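Local structure of hypothetical protein (Bacteroides uniformis, 4QE0) at residues Ile87-Phe92 with Val138-Ile142; Leu105-Leu110 with Glu120-Phe125. The protein is of unknown function; it belongs to the DUF5043 family and folds around an antiparallel beta sheet with a helix packed against it. All blocks are in the same frame, centred on the assembly; numbering follows the deposited sequence. Where two conformers were deposited one is given.

Contact 1: Ile87-Phe92 with Val138-Ile142; sequences IVDQAF and VYREI
The close approach of a helix end to a second helix often turns on one small residue, and the meeting of Ile87-Phe92 with Val138-Ile142 is a compact example. The first segment is the last part of helix 78-90 and the residues that leave it, Phe92 having an extended backbone (phi/psi -97/134°); the second is wholly helical, within helix 136-143. In register, Val88 lies by Ile142 and Ala91 by Val138, each pair 5.9 Å apart CA to CA. Ala91 points its CB toward 138-142. Being so short, it lets Ile142 come in to 3.4 Å, Ala91 CB to Ile142 CG1. Ile142, with chi1 m and chi2 t, starts sideways but reaches back with its end: its CD1 stands 4.0 Å from Phe92 CE1, while its CG2 lies 4.0 Å from Val88 CG2 (Val88 chi1 t) and 4.4 Å from Ile87 CG2 (Ile87 m, t). Phe92, at chi1 m and chi2 85°, swings its ring over Val138, whose chi1 is t. Val138 CG1 sits 4.0 Å from the centroid of the Phe92 ring and 9° off its normal, a CH-pi contact over the face. On the more polar side, Glu141 extends (chi1 and chi2 t), and water 1 bridges the segments, 2.7 Å from Ala91 O and 2.5 Å from Glu141 OE1. Phe92 and Val138 also touch helix 96-100, at Ile100 and Met96. The whole is typical of apolar helix packing within an alpha+beta domain, with an alanine at the closest apolar contact and a water-bridged polar margin.

Contact 2: Leu105-Leu110 with Glu120-Phe125; sequences LMITML and EVNFNF
This contact is the pairing of two neighbouring antiparallel strands, the arms of the beta hairpin 106-111/118-126, in the interior of the sheet between strands 164-169 and 41-45. Both arms are extended; the axes of 106-110 and 120-125 come within 4.8 Å, with 159° between their N-to-C directions. Met106 faces Asn124, Thr108 faces Asn122 and Leu110 faces Glu120 as hydrogen-bonded pairs; Ile107-Phe123 and Met109-Val121 are the non-hydrogen-bonded pairs between them. The bonds run both ways: Met106 N to Asn124 O 3.0 Å, Asn124 N to Met106 O 2.9 Å, Thr108 N to Asn122 O 2.9 Å, Asn122 N to Thr108 O 3.0 Å and Leu110 N to Glu120 O 2.8 Å, with Glu120 N to Leu110 O weak at 3.4 Å. The face of Ile107, Met109, Val121 and Phe123 is apolar. There Ile107 CG2 is 4.0 Å from Phe123 CE1 and 4.1 Å from Val121 CG1 (Val121 chi1 t), while Phe123 takes chi1 m and chi2 -80°. Near the end, Leu105 (t, p) brings CD1 to 3.7 Å from Phe125 CD2. On the other face, Thr108 and Asn124 take chi1 m and Asn122 p, gathering around water 2, hydrogen-bonded to Thr108 OG1 (2.6 Å), Asn122 OD1 (3.1 Å) and Asn124 OD1 (2.8 Å). Asn124 ND2 bonds to Val42 O, and Glu120 OE1 to Leu51 N. Residues 106 and 109 are selenomethionines. Such two-faced pairing, one face apolar and partly covered by helix 136-143, the other mixed and holding a water, is characteristic of a central hairpin in a helix-covered antiparallel sheet.

Two layers of one domain meet here: contact 2 lies within the sheet, while contact 1 joins helix 136-143, which lies on the sheet, to the end of helix 78-90; their centres are 12 Å apart. Helix 136-143 thus turns one side to helix 78-90 and another to the hairpin. Ile142 serves both, its CG2 lying 3.8 Å from Phe123 CZ, and Tyr139 packs on the strands, its OH 3.6 Å from Phe125 CE2 and its CE1 4.0 Å from Leu105 CD2. Along the chain the order is helix 78-90, the hairpin, then helix 136-143, so contact 2 is nested inside the loop that contact 1 closes. Local hairpin pairing and longer-range helix packing thus form one continuous core.

Contact 1: Ile87-Phe92 with Val138-Ile142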
ATOM      1  N   ILE A  87      -0.852  -3.025   1.526  1.00 21.86           N
ATOM      2  CA  ILE A  87       0.274  -2.546   2.326  1.00 20.87           C
ATOM      3  C   ILE A  87       1.163  -3.703   2.759  1.00 21.94           C
ATOM      4  O   ILE A  87       2.398  -3.649   2.631  1.00 22.58           O
ATOM      5  CB  ILE A  87      -0.222  -1.763   3.562  1.00 21.64           C
ATOM      6  CG1 ILE A  87      -0.749  -0.401   3.099  1.00 24.23           C
ATOM      7  CG2 ILE A  87       0.894  -1.639   4.598  1.00 23.61           C
ATOM      8  CD1 ILE A  87      -1.586   0.330   4.111  1.00 22.96           C
ATOM      9  N   VAL A  88       0.541  -4.776   3.213  1.00 21.32           N
ATOM     10  CA  VAL A  88       1.305  -5.959   3.600  1.00 22.46           C
ATOM     11  C   VAL A  88       2.049  -6.551   2.411  1.00 24.01           C
ATOM     12  O   VAL A  88       3.255  -6.813   2.477  1.00 23.53           O
ATOM     13  CB  VAL A  88       0.406  -7.002   4.259  1.00 20.22           C
ATOM     14  CG1 VAL A  88       1.152  -8.326   4.452  1.00 21.99           C
ATOM     15  CG2 VAL A  88      -0.092  -6.455   5.580  1.00 23.27           C
ATOM     16  N   ASP A  89       1.338  -6.755   1.330  1.00 23.79           N
ATOM     17  CA  ASP A  89       1.909  -7.432   0.161  1.00 23.48           C
ATOM     18  C   ASP A  89       3.087  -6.626  -0.409  1.00 24.56           C
ATOM     19  O   ASP A  89       4.172  -7.164  -0.641  1.00 24.96           O
ATOM     20  CB  ASP A  89       0.833  -7.602  -0.890  1.00 24.78           C
ATOM     21  CG  ASP A  89       1.264  -8.521  -2.026  1.00 30.09           C
ATOM     22  OD1 ASP A  89       2.313  -8.281  -2.626  1.00 30.82           O
ATOM     23  OD2 ASP A  89       0.571  -9.513  -2.283  1.00 32.43           O
ATOM     24  N   GLN A  90       2.891  -5.327  -0.550  1.00 24.45           N
ATOM     25  CA  GLN A  90       3.852  -4.435  -1.239  0.50 23.89           C
ATOM     26  C   GLN A  90       5.139  -4.236  -0.448  1.00 26.56           C
ATOM     27  O   GLN A  90       6.165  -3.885  -1.005  1.00 26.16           O
ATOM     28  CB  GLN A  90       3.187  -3.076  -1.530  0.50 24.91           C
ATOM     29  CG  GLN A  90       3.902  -2.128  -2.500  0.50 25.68           C
ATOM     30  CD  GLN A  90       5.006  -1.335  -1.836  0.50 30.32           C
ATOM     31  OE1 GLN A  90       4.971  -1.099  -0.620  0.50 24.98           O
ATOM     32  NE2 GLN A  90       6.006  -0.932  -2.622  0.50 25.88           N
ATOM     33  N   ALA A  91       5.099  -4.481   0.859  1.00 23.75           N
ATOM     34  CA  ALA A  91       6.303  -4.361   1.712  1.00 24.26           C
ATOM     35  C   ALA A  91       7.377  -5.398   1.403  1.00 26.08           C
ATOM     36  O   ALA A  91       8.535  -5.213   1.765  1.00 25.32           O
ATOM     37  CB  ALA A  91       5.915  -4.424   3.183  1.00 25.83           C
ATOM     38  N   PHE A  92       6.975  -6.514   0.796  1.00 25.74           N
ATOM     39  CA  PHE A  92       7.889  -7.588   0.431  1.00 25.04           C
ATOM     40  C   PHE A  92       8.315  -7.478  -1.029  1.00 26.71           C
ATOM     41  O   PHE A  92       7.473  -7.269  -1.907  1.00 26.33           O
ATOM     42  CB  PHE A  92       7.208  -8.938   0.629  1.00 23.67           C
ATOM     43  CG  PHE A  92       6.913  -9.271   2.064  1.00 24.85           C
ATOM     44  CD1 PHE A  92       5.756  -8.811   2.673  1.00 25.19           C
ATOM     45  CD2 PHE A  92       7.761 -10.086   2.792  1.00 27.97           C
ATOM     46  CE1 PHE A  92       5.479  -9.113   3.999  1.00 23.19           C
ATOM     47  CE2 PHE A  92       7.483 -10.392   4.122  1.00 25.84           C
ATOM     48  CZ  PHE A  92       6.350  -9.896   4.720  1.00 22.94           C
ATOM     49  N   VAL A 138      11.066  -4.348   7.074  1.00 25.85           N
ATOM     50  CA  VAL A 138       9.828  -4.733   6.388  1.00 27.06           C
ATOM     51  C   VAL A 138       8.608  -4.657   7.324  1.00 25.74           C
ATOM     52  O   VAL A 138       7.586  -4.051   6.989  1.00 25.69           O
ATOM     53  CB  VAL A 138       9.933  -6.143   5.771  1.00 25.61           C
ATOM     54  CG1 VAL A 138       8.610  -6.594   5.173  1.00 26.25           C
ATOM     55  CG2 VAL A 138      11.001  -6.151   4.687  1.00 31.31           C
ATOM     56  N   TYR A 139       8.727  -5.279   8.493  1.00 24.11           N
ATOM     57  CA  TYR A 139       7.677  -5.234   9.497  1.00 24.59           C
ATOM     58  C   TYR A 139       7.403  -3.814   9.961  1.00 23.91           C
ATOM     59  O   TYR A 139       6.251  -3.399  10.109  1.00 24.22           O
ATOM     60  CB  TYR A 139       8.017  -6.149  10.686  1.00 23.38           C
ATOM     61  CG  TYR A 139       8.085  -7.601  10.295  1.00 22.78           C
ATOM     62  CD1 TYR A 139       6.951  -8.256   9.828  1.00 24.81           C
ATOM     63  CD2 TYR A 139       9.268  -8.322  10.365  1.00 23.39           C
ATOM     64  CE1 TYR A 139       7.007  -9.577   9.429  1.00 24.46           C
ATOM     65  CE2 TYR A 139       9.325  -9.652   9.990  1.00 23.50           C
ATOM     66  CZ  TYR A 139       8.196 -10.279   9.532  1.00 26.02           C
ATOM     67  OH  TYR A 139       8.226 -11.592   9.133  1.00 24.39           O
ATOM     68  N   ARG A 140       8.454  -3.060  10.198  1.00 25.65           N
ATOM     69  CA  ARG A 140       8.287  -1.664  10.582  1.00 24.05           C
ATOM     70  C   ARG A 140       7.500  -0.882   9.531  1.00 23.99           C
ATOM     71  O   ARG A 140       6.632  -0.099   9.882  1.00 24.06           O
ATOM     72  CB  ARG A 140       9.657  -1.009  10.828  1.00 26.87           C
ATOM     73  CG  ARG A 140       9.605   0.495  11.084  1.00 27.02           C
ATOM     74  CD  ARG A 140       8.895   0.813  12.376  1.00 28.94           C
ATOM     75  NE  ARG A 140       9.032   2.230  12.700  1.00 28.06           N
ATOM     76  CZ  ARG A 140       8.464   2.817  13.747  1.00 31.98           C
ATOM     77  NH1 ARG A 140       7.658   2.145  14.565  1.00 33.34           N
ATOM     78  NH2 ARG A 140       8.688   4.098  13.962  1.00 33.32           N
ATOM     79  N   GLU A 141       7.833  -1.060   8.253  1.00 23.74           N
ATOM     80  CA  GLU A 141       7.151  -0.354   7.165  1.00 24.82           C
ATOM     81  C   GLU A 141       5.658  -0.687   7.144  1.00 25.24           C
ATOM     82  O   GLU A 141       4.809   0.202   6.984  1.00 25.80           O
ATOM     83  CB  GLU A 141       7.755  -0.693   5.797  1.00 27.84           C
ATOM     84  CG  GLU A 141       6.956  -0.112   4.621  1.00 38.36           C
ATOM     85  CD  GLU A 141       7.485  -0.509   3.246  1.00 52.27           C
ATOM     86  OE1 GLU A 141       8.681  -0.837   3.128  1.00 56.16           O
ATOM     87  OE2 GLU A 141       6.705  -0.482   2.271  1.00 58.41           O
ATOM     88  N   ILE A 142       5.338  -1.958   7.334  1.00 23.82           N
ATOM     89  CA  ILE A 142       3.946  -2.375   7.410  1.00 22.96           C
ATOM     90  C   ILE A 142       3.246  -1.693   8.576  1.00 24.58           C
ATOM     91  O   ILE A 142       2.154  -1.145   8.414  1.00 24.32           O
ATOM     92  CB  ILE A 142       3.833  -3.899   7.521  1.00 22.40           C
ATOM     93  CG1 ILE A 142       4.343  -4.549   6.242  1.00 26.34           C
ATOM     94  CG2 ILE A 142       2.396  -4.304   7.792  1.00 23.01           C
ATOM     95  CD1 ILE A 142       4.540  -6.043   6.370  1.00 27.09           C
TER
HETATM   96  O   HOH W   1       9.710  -3.066   2.930  1.00 49.01           O

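Contact 2: Leu105-Leu110 with Glu120-Phe125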
ATOM      1  N   LEU A 105       1.838 -15.202   6.948  1.00 22.48           N
ATOM      2  CA  LEU A 105       2.142 -14.355   8.086  1.00 25.55           C
ATOM      3  C   LEU A 105       0.822 -14.013   8.780  1.00 24.05           C
ATOM      4  O   LEU A 105      -0.168 -13.816   8.095  1.00 22.45           O
ATOM      5  CB  LEU A 105       2.772 -13.050   7.559  1.00 25.16           C
ATOM      6  CG  LEU A 105       3.076 -11.901   8.512  1.00 26.16           C
ATOM      7  CD1 LEU A 105       4.090 -12.343   9.531  1.00 26.66           C
ATOM      8  CD2 LEU A 105       3.591 -10.679   7.761  1.00 27.63           C
HETATM    9  N   MSE A 106       0.802 -13.902  10.107  1.00 21.98           N
HETATM   10  CA  MSE A 106      -0.341 -13.321  10.797  1.00 23.11           C
HETATM   11  C   MSE A 106      -0.053 -11.886  11.112  1.00 22.65           C
HETATM   12  O   MSE A 106       0.985 -11.560  11.676  1.00 23.85           O
HETATM   13  CB  MSE A 106      -0.717 -14.045  12.093  1.00 24.05           C
HETATM   14  CG  MSE A 106      -1.983 -13.390  12.632  1.00 32.73           C
HETATM   15 SE   MSE A 106      -2.937 -14.627  13.796  0.75 53.58          SE
HETATM   16  CE  MSE A 106      -2.302 -13.942  15.539  1.00 56.77           C
ATOM     17  N   ILE A 107      -0.965 -11.007  10.716  1.00 21.32           N
ATOM     18  CA  ILE A 107      -0.891  -9.587  11.020  1.00 20.78           C
ATOM     19  C   ILE A 107      -2.085  -9.248  11.877  1.00 21.98           C
ATOM     20  O   ILE A 107      -3.205  -9.686  11.587  1.00 21.17           O
ATOM     21  CB  ILE A 107      -0.923  -8.686   9.742  1.00 21.29           C
ATOM     22  CG1 ILE A 107       0.110  -9.149   8.716  1.00 23.03           C
ATOM     23  CG2 ILE A 107      -0.686  -7.220  10.090  1.00 23.60           C
ATOM     24  CD1 ILE A 107      -0.446 -10.090   7.674  1.00 23.08           C
ATOM     25  N   THR A 108      -1.865  -8.429  12.908  1.00 22.28           N
ATOM     26  CA  THR A 108      -2.941  -7.964  13.767  1.00 23.41           C
ATOM     27  C   THR A 108      -2.922  -6.438  13.858  1.00 25.47           C
ATOM     28  O   THR A 108      -1.883  -5.848  14.164  1.00 24.84           O
ATOM     29  CB  THR A 108      -2.826  -8.605  15.174  1.00 26.48           C
ATOM     30  OG1 THR A 108      -2.894 -10.054  15.081  1.00 26.11           O
ATOM     31  CG2 THR A 108      -3.915  -8.136  16.077  1.00 32.43           C
HETATM   32  N   MSE A 109      -4.062  -5.831  13.570  1.00 21.70           N
HETATM   33  CA  MSE A 109      -4.285  -4.392  13.763  1.00 22.65           C
HETATM   34  C   MSE A 109      -5.210  -4.259  14.938  1.00 24.77           C
HETATM   35  O   MSE A 109      -6.255  -4.943  15.007  1.00 24.98           O
HETATM   36  CB  MSE A 109      -4.968  -3.750  12.553  1.00 23.67           C
HETATM   37  CG  MSE A 109      -4.069  -3.660  11.354  1.00 25.37           C
HETATM   38 SE   MSE A 109      -5.067  -2.730   9.871  0.75 32.21          SE
HETATM   39  CE  MSE A 109      -6.506  -3.982   9.459  1.00 28.49           C
ATOM     40  N   LEU A 110      -4.834  -3.405  15.888  1.00 23.52           N
ATOM     41  CA  LEU A 110      -5.694  -3.092  17.025  1.00 23.56           C
ATOM     42  C   LEU A 110      -6.220  -1.682  16.843  1.00 25.49           C
ATOM     43  O   LEU A 110      -5.445  -0.716  16.782  1.00 26.80           O
ATOM     44  CB  LEU A 110      -4.947  -3.229  18.331  1.00 26.89           C
ATOM     45  CG  LEU A 110      -4.257  -4.589  18.544  1.00 31.51           C
ATOM     46  CD1 LEU A 110      -3.674  -4.698  19.937  1.00 35.87           C
ATOM     47  CD2 LEU A 110      -5.235  -5.726  18.286  1.00 37.54           C
ATOM     48  N   GLU A 120      -2.202   0.074  17.175  1.00 26.69           N
ATOM     49  CA  GLU A 120      -1.039  -0.818  17.253  1.00 25.25           C
ATOM     50  C   GLU A 120      -1.139  -1.901  16.176  1.00 23.45           C
ATOM     51  O   GLU A 120      -2.243  -2.241  15.733  1.00 23.31           O
ATOM     52  CB  GLU A 120      -0.976  -1.539  18.616  1.00 27.79           C
ATOM     53  CG  GLU A 120      -0.891  -0.615  19.812  1.00 36.26           C
ATOM     54  CD  GLU A 120      -0.714  -1.330  21.152  1.00 36.98           C
ATOM     55  OE1 GLU A 120      -0.648  -2.593  21.230  1.00 32.26           O
ATOM     56  OE2 GLU A 120      -0.631  -0.589  22.162  1.00 41.27           O
ATOM     57  N   VAL A 121       0.020  -2.430  15.807  1.00 24.05           N
ATOM     58  CA  VAL A 121       0.150  -3.536  14.869  1.00 21.69           C
ATOM     59  C   VAL A 121       1.120  -4.527  15.482  1.00 24.35           C
ATOM     60  O   VAL A 121       2.130  -4.133  16.076  1.00 24.18           O
ATOM     61  CB  VAL A 121       0.680  -3.072  13.494  1.00 22.11           C
ATOM     62  CG1 VAL A 121       0.813  -4.251  12.550  1.00 23.96           C
ATOM     63  CG2 VAL A 121      -0.242  -2.018  12.880  1.00 21.71           C
ATOM     64  N   ASN A 122       0.835  -5.808  15.343  1.00 23.53           N
ATOM     65  CA  ASN A 122       1.809  -6.821  15.697  1.00 22.81           C
ATOM     66  C   ASN A 122       1.749  -7.978  14.727  1.00 23.18           C
ATOM     67  O   ASN A 122       0.811  -8.070  13.918  1.00 23.54           O
ATOM     68  CB  ASN A 122       1.687  -7.249  17.158  1.00 25.72           C
ATOM     69  CG  ASN A 122       0.371  -7.917  17.484  1.00 28.68           C
ATOM     70  OD1 ASN A 122       0.086  -8.989  16.992  1.00 29.40           O
ATOM     71  ND2 ASN A 122      -0.403  -7.307  18.368  1.00 31.98           N
ATOM     72  N   PHE A 123       2.784  -8.797  14.759  1.00 22.51           N
ATOM     73  CA  PHE A 123       2.998  -9.868  13.791  1.00 20.65           C
ATOM     74  C   PHE A 123       3.209 -11.205  14.524  1.00 24.55           C
ATOM     75  O   PHE A 123       3.818 -11.247  15.605  1.00 23.69           O
ATOM     76  CB  PHE A 123       4.208  -9.548  12.926  1.00 23.80           C
ATOM     77  CG  PHE A 123       4.119  -8.232  12.221  1.00 23.13           C
ATOM     78  CD1 PHE A 123       3.372  -8.113  11.060  1.00 23.48           C
ATOM     79  CD2 PHE A 123       4.717  -7.089  12.741  1.00 23.73           C
ATOM     80  CE1 PHE A 123       3.252  -6.882  10.422  1.00 23.05           C
ATOM     81  CE2 PHE A 123       4.601  -5.861  12.092  1.00 26.15           C
ATOM     82  CZ  PHE A 123       3.875  -5.765  10.923  1.00 22.30           C
ATOM     83  N   ASN A 124       2.726 -12.295  13.925  1.00 21.95           N
ATOM     84  CA  ASN A 124       2.970 -13.633  14.453  1.00 23.47           C
ATOM     85  C   ASN A 124       3.410 -14.552  13.326  1.00 24.78           C
ATOM     86  O   ASN A 124       2.901 -14.479  12.205  1.00 21.61           O
ATOM     87  CB  ASN A 124       1.731 -14.253  15.120  1.00 23.72           C
ATOM     88  CG  ASN A 124       1.326 -13.555  16.396  1.00 29.14           C
ATOM     89  OD1 ASN A 124       0.336 -12.855  16.420  1.00 31.79           O
ATOM     90  ND2 ASN A 124       2.083 -13.747  17.459  1.00 28.84           N
ATOM     91  N   PHE A 125       4.382 -15.404  13.636  1.00 23.00           N
ATOM     92  CA  PHE A 125       4.837 -16.443  12.735  1.00 23.14           C
ATOM     93  C   PHE A 125       5.681 -17.419  13.570  1.00 22.86           C
ATOM     94  O   PHE A 125       5.813 -17.231  14.773  1.00 24.86           O
ATOM     95  CB  PHE A 125       5.693 -15.860  11.600  1.00 24.17           C
ATOM     96  CG  PHE A 125       6.753 -14.898  12.069  1.00 23.90           C
ATOM     97  CD1 PHE A 125       8.008 -15.356  12.475  1.00 24.42           C
ATOM     98  CD2 PHE A 125       6.500 -13.525  12.082  1.00 24.32           C
ATOM     99  CE1 PHE A 125       8.968 -14.470  12.916  1.00 25.60           C
ATOM    100  CE2 PHE A 125       7.467 -12.632  12.492  1.00 25.33           C
ATOM    101  CZ  PHE A 125       8.700 -13.100  12.907  1.00 27.09           C
TER
HETATM  102  O   HOH W   2      -0.442 -10.855  14.608  1.00 25.55           O